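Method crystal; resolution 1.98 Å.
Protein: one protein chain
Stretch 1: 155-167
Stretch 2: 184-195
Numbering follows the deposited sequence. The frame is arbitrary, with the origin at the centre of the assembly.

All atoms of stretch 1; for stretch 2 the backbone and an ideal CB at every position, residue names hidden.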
# COMPACT_ATOMS: atom_id res chain seq x y z
N VAL A 155 10.14 -15.56 -16.14
CA VAL A 155 9.71 -16.88 -16.63
C VAL A 155 10.93 -17.71 -17.07
O VAL A 155 10.95 -18.92 -16.86
CB VAL A 155 8.61 -16.80 -17.73
CG1 VAL A 155 8.16 -18.22 -18.12
CG2 VAL A 155 7.40 -16.04 -17.20
N ALA A 156 11.95 -17.06 -17.62
CA ALA A 156 13.18 -17.75 -18.03
C ALA A 156 13.90 -18.39 -16.84
O ALA A 156 14.57 -19.41 -16.99
CB ALA A 156 14.11 -16.80 -18.76
N THR A 157 13.79 -17.77 -15.67
CA THR A 157 14.33 -18.37 -14.44
C THR A 157 13.52 -19.58 -13.95
O THR A 157 14.10 -20.60 -13.58
CB THR A 157 14.45 -17.32 -13.32
OG1 THR A 157 15.36 -16.29 -13.74
CG2 THR A 157 14.94 -17.96 -12.01
N ALA A 158 12.20 -19.46 -13.92
CA ALA A 158 11.31 -20.61 -13.71
C ALA A 158 11.64 -21.77 -14.67
O ALA A 158 11.76 -22.92 -14.24
CB ALA A 158 9.85 -20.18 -13.88
N LEU A 159 11.79 -21.44 -15.95
CA LEU A 159 12.11 -22.42 -17.01
C LEU A 159 13.44 -23.13 -16.77
O LEU A 159 13.51 -24.35 -16.87
CB LEU A 159 12.13 -21.74 -18.39
CG LEU A 159 12.47 -22.60 -19.62
CD1 LEU A 159 11.46 -23.72 -19.78
CD2 LEU A 159 12.53 -21.75 -20.89
N ALA A 160 14.49 -22.37 -16.44
CA ALA A 160 15.78 -22.97 -16.09
C ALA A 160 15.67 -23.92 -14.90
O ALA A 160 16.24 -25.01 -14.94
CB ALA A 160 16.81 -21.90 -15.82
N ALA A 161 14.94 -23.52 -13.85
CA ALA A 161 14.73 -24.41 -12.71
C ALA A 161 14.00 -25.68 -13.15
O ALA A 161 14.35 -26.79 -12.72
CB ALA A 161 13.95 -23.71 -11.61
N ALA A 162 12.99 -25.51 -14.00
CA ALA A 162 12.19 -26.65 -14.47
C ALA A 162 13.04 -27.66 -15.25
O ALA A 162 12.92 -28.87 -15.03
CB ALA A 162 11.02 -26.18 -15.31
N ARG A 163 13.90 -27.16 -16.13
CA ARG A 163 14.77 -28.04 -16.94
C ARG A 163 15.77 -28.80 -16.08
O ARG A 163 15.99 -30.00 -16.30
CB ARG A 163 15.48 -27.26 -18.04
CG ARG A 163 14.58 -26.91 -19.20
CD ARG A 163 15.19 -25.84 -20.08
NE ARG A 163 14.39 -25.70 -21.30
CZ ARG A 163 14.50 -24.69 -22.16
NH1 ARG A 163 15.36 -23.71 -21.95
NH2 ARG A 163 13.71 -24.67 -23.23
N ALA A 164 16.36 -28.12 -15.09
CA ALA A 164 17.24 -28.77 -14.11
C ALA A 164 16.49 -29.83 -13.30
O ALA A 164 16.93 -30.98 -13.21
CB ALA A 164 17.86 -27.75 -13.20
N ALA A 165 15.35 -29.45 -12.73
CA ALA A 165 14.52 -30.40 -11.98
C ALA A 165 14.16 -31.62 -12.81
O ALA A 165 14.25 -32.75 -12.33
CB ALA A 165 13.24 -29.71 -11.45
N GLN A 166 13.76 -31.41 -14.06
CA GLN A 166 13.32 -32.53 -14.89
C GLN A 166 14.45 -33.51 -15.23
O GLN A 166 14.22 -34.72 -15.27
CB GLN A 166 12.64 -32.05 -16.16
CG GLN A 166 11.62 -33.05 -16.66
CD GLN A 166 10.59 -32.43 -17.56
OE1 GLN A 166 10.95 -31.86 -18.59
NE2 GLN A 166 9.31 -32.53 -17.18
N SER A 167 15.65 -32.97 -15.45
CA SER A 167 16.82 -33.82 -15.68
C SER A 167 17.06 -34.76 -14.51
O SER A 167 17.47 -35.90 -14.71
CB SER A 167 18.06 -32.97 -15.93
OG SER A 167 17.97 -32.34 -17.19
N UNK A 184 6.80 -16.60 -25.05
CA UNK A 184 7.76 -17.56 -25.61
C UNK A 184 8.35 -18.47 -24.53
O UNK A 184 8.42 -19.70 -24.71
CB UNK A 184 8.89 -16.82 -26.33
N UNK A 185 8.80 -17.88 -23.42
CA UNK A 185 9.25 -18.65 -22.26
C UNK A 185 8.13 -19.50 -21.67
O UNK A 185 8.37 -20.61 -21.21
CB UNK A 185 9.80 -17.71 -21.19
N UNK A 186 6.92 -18.96 -21.67
CA UNK A 186 5.75 -19.68 -21.16
C UNK A 186 5.50 -20.93 -21.98
O UNK A 186 5.15 -21.97 -21.43
CB UNK A 186 4.51 -18.78 -21.17
N UNK A 187 5.62 -20.81 -23.30
CA UNK A 187 5.41 -21.96 -24.17
C UNK A 187 6.43 -23.05 -23.91
O UNK A 187 6.08 -24.23 -23.88
CB UNK A 187 5.47 -21.53 -25.64
N UNK A 188 7.69 -22.66 -23.69
CA UNK A 188 8.75 -23.60 -23.34
C UNK A 188 8.51 -24.24 -21.98
O UNK A 188 8.74 -25.43 -21.81
CB UNK A 188 10.11 -22.89 -23.35
N UNK A 189 8.06 -23.45 -21.01
CA UNK A 189 7.74 -24.01 -19.69
C UNK A 189 6.52 -24.94 -19.77
O UNK A 189 6.54 -26.02 -19.19
CB UNK A 189 7.48 -22.89 -18.68
N UNK A 190 5.49 -24.53 -20.51
CA UNK A 190 4.28 -25.35 -20.63
C UNK A 190 4.57 -26.73 -21.26
O UNK A 190 4.02 -27.76 -20.83
CB UNK A 190 3.24 -24.61 -21.47
N UNK A 191 5.48 -26.74 -22.23
CA UNK A 191 5.89 -27.97 -22.95
C UNK A 191 6.40 -29.05 -22.02
O UNK A 191 6.25 -30.24 -22.31
CB UNK A 191 6.98 -27.65 -23.98
N UNK A 192 6.98 -28.65 -20.89
CA UNK A 192 7.61 -29.60 -19.97
C UNK A 192 6.98 -29.73 -18.56
O UNK A 192 7.36 -30.62 -17.81
CB UNK A 192 9.08 -29.20 -19.81
N UNK A 193 6.05 -28.84 -18.20
CA UNK A 193 5.44 -28.91 -16.85
C UNK A 193 4.69 -30.23 -16.64
O UNK A 193 3.92 -30.64 -17.50
CB UNK A 193 4.48 -27.74 -16.64
N UNK A 194 4.91 -30.86 -15.50
CA UNK A 194 4.18 -32.04 -15.08
C UNK A 194 2.79 -31.65 -14.55
O UNK A 194 1.78 -32.29 -14.89
CB UNK A 194 4.97 -32.80 -14.01
N UNK A 195 2.76 -30.62 -13.69
CA UNK A 195 1.54 -30.19 -12.99
C UNK A 195 1.48 -28.68 -13.12
O UNK A 195 2.51 -28.01 -12.95
CB UNK A 195 1.53 -30.63 -11.52

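The two helical axes approach to 9.0 Å at 22° between their N-to-C directions, so a regular subset of positions in the second helix must face the first.

At position 184 the ideal CB has nothing of stretch 1 within 5.5 Å, so the contact sets no preference; the deposited residue is Ser184.

Position 185 points toward stretch 1. Its ideal CB lies 3.5 Å from Val155 CG1 and 4.2 Å from Ala156 N, which favours a small side chain such as alanine, serine or cysteine. Ser185 is found: its CB packs 3.5 Å from Val155 CG1, while OG, with chi1 m, stands 4.1 Å from Ala156 N and bonds instead to a residue just outside the stretches.

At 186 CA-to-CB points away, but the ideal CB is 4.8 Å from Val155 CG1, so a long apolar side chain could bend back. Leu186 does so, bringing CD2 to 4.0 Å from Val155 CG1.

Position 187 is out of reach and unconstrained by stretch 1; it is Gln187.

Position 188 points toward the first helix, with its ideal CB 3.6 Å from Leu159 CD2 and 4.0 Å from Arg163 NH2. Aliphatic carbon suits the former and an acid or amide the latter. Asp188 offers both: CB lies 3.7 Å from Leu159 CD2, and OD2 is 4.0 Å from Arg163 NH2, opposite charges near each other but beyond a salt bridge. A water accepts a weak bond from Arg163 NH2 and donates to the backbone O of Asp188 (2.7 Å).

At 189 the CA-to-CB bond runs sideways, with the ideal CB 4.2 Å from Leu159 CD1. The methyls of Ala158 and Ala162 leave a shallow hollow beside Val155 and Leu159, suited to leucine, methionine or isoleucine. Leu189, in the t,p rotamer, fills it as a knob: CD1 reaches Ala162 CB at 3.5 Å and CD2 reaches Ala158 CB at 4.0 Å. Reciprocally, Leu159 sits among Ser185, Asp188, Leu189 and position 192.

Positions 190 and 191 have no atom of stretch 1 within 5.5 Å of their ideal CB; they are Ala190 and Ala191.

Position 192 points toward stretch 1, with phi/psi of -116/-9, and its ideal CB is 3.5 Å from Gln166 OE1. Since the methyl of Ala162 leaves room beside Leu159 and the aliphatic part of Arg163, a medium to large apolar residue is expected. Ile192 sends CD1 to Arg163 CG (3.8 Å), Ala162 CB (3.9 Å) and Leu159 CD1 (4.2 Å). Its backbone serves as well: Gln166 NE2 donates a hydrogen bond to Ile192 O at 2.8 Å, with an N-H...acceptor angle of 141°.

At 193 CB points away; Ala193 makes no contact.

Position 194 runs sideways, its ideal CB 5.4 Å from Gln166 NE2, so a polar acceptor with some reach would suit. Asp194 places OD1 3.7 Å from Gln166 NE2. A water donates to Asp194 OD2 (2.8 Å) and accepts a weak bond from Gln166 NE2.

Position 195, extended at -134/134, is out of reach; it is Val195.

Stretch 2 (184-195) SSLQDLAAIADV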
# COMPACT_ATOMS: atom_id res chain seq x y z
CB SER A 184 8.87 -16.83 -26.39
OG SER A 184 9.86 -17.74 -26.86
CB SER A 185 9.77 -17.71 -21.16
OG SER A 185 10.90 -16.98 -21.60
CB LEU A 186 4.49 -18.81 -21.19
CG LEU A 186 4.25 -17.74 -20.13
CD1 LEU A 186 2.96 -16.98 -20.44
CD2 LEU A 186 4.21 -18.34 -18.71
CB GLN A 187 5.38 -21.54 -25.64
CG GLN A 187 4.12 -20.77 -26.01
CD GLN A 187 4.29 -19.95 -27.27
OE1 GLN A 187 5.40 -19.74 -27.75
NE2 GLN A 187 3.17 -19.46 -27.79
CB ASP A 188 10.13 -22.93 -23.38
CG ASP A 188 10.56 -22.55 -24.80
OD1 ASP A 188 9.94 -23.02 -25.78
OD2 ASP A 188 11.53 -21.77 -24.94
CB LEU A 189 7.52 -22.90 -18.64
CG LEU A 189 7.31 -23.29 -17.17
CD1 LEU A 189 8.37 -24.25 -16.66
CD2 LEU A 189 7.27 -22.03 -16.31
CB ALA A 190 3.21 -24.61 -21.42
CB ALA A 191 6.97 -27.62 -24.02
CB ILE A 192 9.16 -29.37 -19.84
CG1 ILE A 192 9.47 -27.98 -19.25
CG2 ILE A 192 9.85 -29.53 -21.21
CD1 ILE A 192 10.93 -27.81 -18.83
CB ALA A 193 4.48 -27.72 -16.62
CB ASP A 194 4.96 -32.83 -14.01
CG ASP A 194 6.27 -33.43 -14.54
OD1 ASP A 194 6.26 -34.01 -15.65
OD2 ASP A 194 7.33 -33.30 -13.85
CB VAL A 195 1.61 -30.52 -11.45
CG1 VAL A 195 0.30 -30.16 -10.72
CG2 VAL A 195 1.96 -31.97 -11.23
O HOH W 1 10.83 -26.53 -23.14
O HOH W 2 9.93 -34.37 -14.29
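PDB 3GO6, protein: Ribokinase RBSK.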